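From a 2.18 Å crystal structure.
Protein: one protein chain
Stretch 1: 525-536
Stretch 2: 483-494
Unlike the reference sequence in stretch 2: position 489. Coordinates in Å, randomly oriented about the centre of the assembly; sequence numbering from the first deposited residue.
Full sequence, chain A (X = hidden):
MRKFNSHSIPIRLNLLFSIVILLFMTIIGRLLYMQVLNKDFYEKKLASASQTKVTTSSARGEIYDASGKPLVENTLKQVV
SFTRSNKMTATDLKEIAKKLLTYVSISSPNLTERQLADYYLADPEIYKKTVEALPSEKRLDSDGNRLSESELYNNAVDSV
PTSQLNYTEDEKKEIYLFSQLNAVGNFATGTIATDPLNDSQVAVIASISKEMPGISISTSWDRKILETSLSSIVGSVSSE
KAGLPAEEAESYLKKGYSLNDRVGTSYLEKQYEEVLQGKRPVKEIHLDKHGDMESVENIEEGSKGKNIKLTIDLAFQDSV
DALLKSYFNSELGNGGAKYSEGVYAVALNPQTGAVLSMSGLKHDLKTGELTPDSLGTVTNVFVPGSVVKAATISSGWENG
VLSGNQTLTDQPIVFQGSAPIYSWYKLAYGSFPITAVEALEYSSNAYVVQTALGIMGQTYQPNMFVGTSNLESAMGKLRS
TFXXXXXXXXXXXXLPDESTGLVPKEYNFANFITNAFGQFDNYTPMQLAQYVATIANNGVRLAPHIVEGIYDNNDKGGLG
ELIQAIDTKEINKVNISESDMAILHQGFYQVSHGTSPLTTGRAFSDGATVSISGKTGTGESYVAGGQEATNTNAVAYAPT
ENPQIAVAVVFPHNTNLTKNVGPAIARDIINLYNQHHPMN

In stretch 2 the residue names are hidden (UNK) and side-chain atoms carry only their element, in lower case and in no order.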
# COMPACT_ATOMS: atom_id res chain seq x y z
N PRO A 525 -11.95 -1.28 -3.74
CA PRO A 525 -11.93 -1.20 -5.20
C PRO A 525 -10.89 -2.16 -5.80
O PRO A 525 -11.11 -2.67 -6.89
CB PRO A 525 -11.63 0.28 -5.48
CG PRO A 525 -12.13 1.02 -4.25
CD PRO A 525 -11.95 0.04 -3.08
N MET A 526 -9.77 -2.41 -5.12
CA MET A 526 -8.77 -3.36 -5.60
C MET A 526 -9.35 -4.77 -5.67
O MET A 526 -9.13 -5.48 -6.67
CB MET A 526 -7.48 -3.27 -4.75
CG MET A 526 -6.34 -4.17 -5.19
SD MET A 526 -5.65 -3.67 -6.80
CE MET A 526 -5.07 -2.03 -6.39
N GLN A 527 -10.09 -5.19 -4.65
CA GLN A 527 -10.77 -6.50 -4.66
C GLN A 527 -11.74 -6.62 -5.85
O GLN A 527 -11.83 -7.68 -6.50
CB GLN A 527 -11.51 -6.74 -3.33
CG GLN A 527 -10.60 -6.99 -2.09
CD GLN A 527 -11.39 -7.13 -0.81
OE1 GLN A 527 -12.16 -6.26 -0.45
NE2 GLN A 527 -11.20 -8.24 -0.09
N LEU A 528 -12.49 -5.55 -6.10
CA LEU A 528 -13.47 -5.57 -7.22
C LEU A 528 -12.78 -5.57 -8.58
O LEU A 528 -13.27 -6.20 -9.50
CB LEU A 528 -14.50 -4.42 -7.10
CG LEU A 528 -15.43 -4.59 -5.89
CD1 LEU A 528 -16.05 -3.24 -5.46
CD2 LEU A 528 -16.55 -5.53 -6.28
N ALA A 529 -11.61 -4.93 -8.72
CA ALA A 529 -10.82 -5.12 -9.93
C ALA A 529 -10.28 -6.54 -10.10
O ALA A 529 -10.25 -7.06 -11.21
CB ALA A 529 -9.68 -4.11 -10.05
N GLN A 530 -9.79 -7.15 -9.03
CA GLN A 530 -9.19 -8.49 -9.14
C GLN A 530 -10.31 -9.46 -9.52
O GLN A 530 -10.08 -10.41 -10.24
CB GLN A 530 -8.61 -8.96 -7.79
CG GLN A 530 -7.91 -10.35 -7.84
CD GLN A 530 -7.22 -10.67 -6.53
OE1 GLN A 530 -7.83 -10.58 -5.45
NE2 GLN A 530 -5.92 -10.95 -6.58
N TYR A 531 -11.52 -9.19 -9.04
CA TYR A 531 -12.65 -10.08 -9.34
C TYR A 531 -12.94 -10.08 -10.85
O TYR A 531 -12.95 -11.13 -11.50
CB TYR A 531 -13.86 -9.69 -8.47
CG TYR A 531 -15.24 -9.95 -9.05
CD1 TYR A 531 -15.64 -11.24 -9.36
CD2 TYR A 531 -16.17 -8.92 -9.21
CE1 TYR A 531 -16.90 -11.52 -9.85
CE2 TYR A 531 -17.45 -9.18 -9.71
CZ TYR A 531 -17.80 -10.48 -10.02
OH TYR A 531 -19.05 -10.79 -10.52
N VAL A 532 -13.12 -8.90 -11.43
CA VAL A 532 -13.39 -8.89 -12.88
C VAL A 532 -12.16 -9.34 -13.69
O VAL A 532 -12.34 -9.97 -14.75
CB VAL A 532 -13.95 -7.55 -13.42
CG1 VAL A 532 -12.92 -6.40 -13.21
CG2 VAL A 532 -14.26 -7.70 -14.91
N ALA A 533 -10.95 -9.08 -13.18
CA ALA A 533 -9.72 -9.54 -13.88
C ALA A 533 -9.61 -11.06 -13.89
O ALA A 533 -9.13 -11.64 -14.87
CB ALA A 533 -8.45 -8.94 -13.26
N THR A 534 -10.08 -11.68 -12.81
CA THR A 534 -10.12 -13.14 -12.68
C THR A 534 -11.04 -13.77 -13.72
O THR A 534 -10.70 -14.76 -14.38
CB THR A 534 -10.55 -13.56 -11.24
OG1 THR A 534 -9.59 -13.07 -10.29
CG2 THR A 534 -10.68 -15.07 -11.10
N ILE A 535 -12.23 -13.20 -13.86
CA ILE A 535 -13.13 -13.57 -14.96
C ILE A 535 -12.44 -13.40 -16.32
O ILE A 535 -12.48 -14.28 -17.18
CB ILE A 535 -14.44 -12.75 -14.92
CG1 ILE A 535 -15.22 -13.09 -13.64
CG2 ILE A 535 -15.27 -13.07 -16.18
CD1 ILE A 535 -16.45 -12.23 -13.34
N ALA A 536 -11.79 -12.27 -16.50
CA ALA A 536 -11.13 -11.97 -17.77
C ALA A 536 -9.96 -12.92 -18.04
O ALA A 536 -9.56 -13.09 -19.18
CB ALA A 536 -10.65 -10.51 -17.77
N UNK A 483 -14.52 -15.21 -2.05
CA UNK A 483 -13.08 -15.23 -1.81
C UNK A 483 -12.23 -15.77 -2.95
O UNK A 483 -11.11 -15.29 -3.18
N UNK A 484 -12.75 -16.74 -3.71
CA UNK A 484 -12.04 -17.21 -4.91
C UNK A 484 -11.79 -16.13 -5.95
O UNK A 484 -10.93 -16.28 -6.83
o UNK A 484 -14.73 -20.82 -5.57
c UNK A 484 -12.80 -18.35 -5.58
c UNK A 484 -12.80 -19.67 -4.80
c UNK A 484 -13.50 -20.75 -5.60
o UNK A 484 -12.82 -21.52 -6.30
N UNK A 485 -12.56 -15.04 -5.87
CA UNK A 485 -12.47 -13.97 -6.85
C UNK A 485 -11.83 -12.76 -6.21
O UNK A 485 -11.67 -11.69 -6.85
c UNK A 485 -15.99 -16.26 -9.02
c UNK A 485 -14.42 -14.52 -8.42
c UNK A 485 -14.10 -14.38 -9.76
c UNK A 485 -13.83 -13.59 -7.38
c UNK A 485 -15.39 -15.45 -8.07
c UNK A 485 -15.64 -16.16 -10.35
c UNK A 485 -14.68 -15.23 -10.73
o UNK A 485 -16.24 -17.00 -11.29
N UNK A 486 -11.46 -12.94 -4.94
CA UNK A 486 -10.84 -11.87 -4.17
C UNK A 486 -11.83 -10.97 -3.47
O UNK A 486 -11.48 -9.92 -2.91
N UNK A 487 -13.10 -11.34 -3.51
CA UNK A 487 -14.12 -10.55 -2.83
C UNK A 487 -14.21 -11.02 -1.36
O UNK A 487 -14.82 -12.04 -1.07
c UNK A 487 -16.78 -10.76 -5.73
c UNK A 487 -15.22 -8.88 -5.21
c UNK A 487 -15.49 -10.39 -5.05
c UNK A 487 -15.47 -10.76 -3.55
N UNK A 488 -13.61 -10.28 -0.44
CA UNK A 488 -13.60 -10.66 0.98
C UNK A 488 -12.33 -11.40 1.39
O UNK A 488 -12.21 -11.83 2.52
N UNK A 489 -11.36 -11.52 0.49
CA UNK A 489 -10.09 -12.16 0.84
C UNK A 489 -8.95 -11.23 0.45
O UNK A 489 -9.17 -10.33 -0.37
o UNK A 489 -10.09 -13.36 -1.28
c UNK A 489 -9.92 -13.51 0.12
N UNK A 490 -7.78 -11.46 1.03
CA UNK A 490 -6.53 -10.80 0.61
C UNK A 490 -6.33 -10.88 -0.89
O UNK A 490 -6.46 -11.97 -1.47
c UNK A 490 -5.31 -11.42 1.33
N UNK A 491 -5.94 -9.76 -1.50
CA UNK A 491 -5.67 -9.71 -2.94
C UNK A 491 -4.26 -10.16 -3.31
O UNK A 491 -4.04 -10.61 -4.44
c UNK A 491 -5.90 -8.29 -3.54
o UNK A 491 -4.96 -7.36 -3.01
c UNK A 491 -7.28 -7.77 -3.22
N UNK A 492 -3.32 -10.04 -2.38
CA UNK A 492 -1.91 -10.31 -2.67
C UNK A 492 -1.11 -9.09 -3.13
O UNK A 492 0.06 -9.20 -3.55
N UNK A 493 -1.75 -7.92 -3.11
CA UNK A 493 -1.09 -6.74 -3.66
C UNK A 493 0.19 -6.43 -2.86
O UNK A 493 0.23 -6.67 -1.66
c UNK A 493 -2.21 -3.22 -4.73
c UNK A 493 -2.28 -4.97 -2.32
c UNK A 493 -1.39 -4.46 -4.64
c UNK A 493 -2.00 -5.52 -3.71
N UNK A 494 1.21 -5.91 -3.56
CA UNK A 494 2.53 -5.65 -2.98
C UNK A 494 2.59 -4.34 -2.18
O UNK A 494 3.39 -3.43 -2.46
o UNK A 494 4.25 -4.57 -6.09
c UNK A 494 3.30 -4.80 -5.29
c UNK A 494 3.61 -5.71 -4.07
o UNK A 494 2.13 -4.38 -5.51

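Position 483 has no side-chain atoms and touches nothing on the helix 525-536: it is Gly483. Position 484 carries three carbons, the third bearing two oxygens, in an acid that points away from the helix. That is Glu484, its carboxylate bonded elsewhere in the structure.

At 485 one carbon leads to a six-carbon ring bearing an oxygen, and the ring meets Tyr531, Thr534 and Ile535, so this is Tyr485. Its face receives the edge of Tyr531, with the planes at 89° and CD1 of Tyr485 3.5 Å from CD1 of Tyr531. Ile535 CG1 lies 3.7 Å from Tyr485 CE1. A broad ring suits a place where three helix residues converge.

Position 486 has no side chain and a phi of 88°, the positive value that ends the preceding helix in a Schellman motif. It is Gly486; a CB would fall 2.2 Å from Gln530 OE1 and jam against the preceding carbonyl.

Position 487 has four carbons, forked at the second, with the branch ends near Tyr531 and Leu528: Leu487. Although its CA-to-CB bond points away, the branched end returns to the helix: CD1 sits over the face of Tyr531, 3.9 Å from the ring centroid, and CD2 lies 3.6 Å from Tyr531 CB and 3.8 Å from Leu528 CD2.

Position 488, again bare, has a phi of 96°, which favours Gly488. Position 489 has one carbon and one oxygen: Ser489, which differs from the reference sequence. Its OG donates to Gly483 O at 2.9 Å, tying the turn back to its own preceding helix. Position 490, a lone carbon, is Ala490, exposed and turned away, where a small side chain suffices.

At 491 one carbon carries an oxygen and a carbon, the latter near Gln527 CG, hence Thr491. Its methyl CG2 packs 3.6 Å from Gln527 CG, while Thr491 OG1 accepts a bond from the backbone N of 493. Position 492 is bare with a phi of 91°, where a CB would jam against the preceding carbonyl O: Gly492.

Position 493 has four carbons, forked at the first, the longer arm nearing Met526 CE: Ile493, whose CD1 reaches Met526 CE at 3.5 Å. Position 494 has two carbons, the second with two oxygens: Asp494, both oxygens hydrogen-bonded elsewhere in the structure.

The contact joins side-chain packing to hydrogen bonding. Tyr485 packs at the edge of Tyr531 and Leu487 over one face, while Gln527 NE2 donates to Ser489 O and Gln530 NE2 to Thr491 O, each at 2.9 Å. These bonds address backbone carbonyls, and Gly486, Gly488 and Gly492, with positive phi, permit the loop's turns.

Stretch 2 483-494: GEYGLGSATGID
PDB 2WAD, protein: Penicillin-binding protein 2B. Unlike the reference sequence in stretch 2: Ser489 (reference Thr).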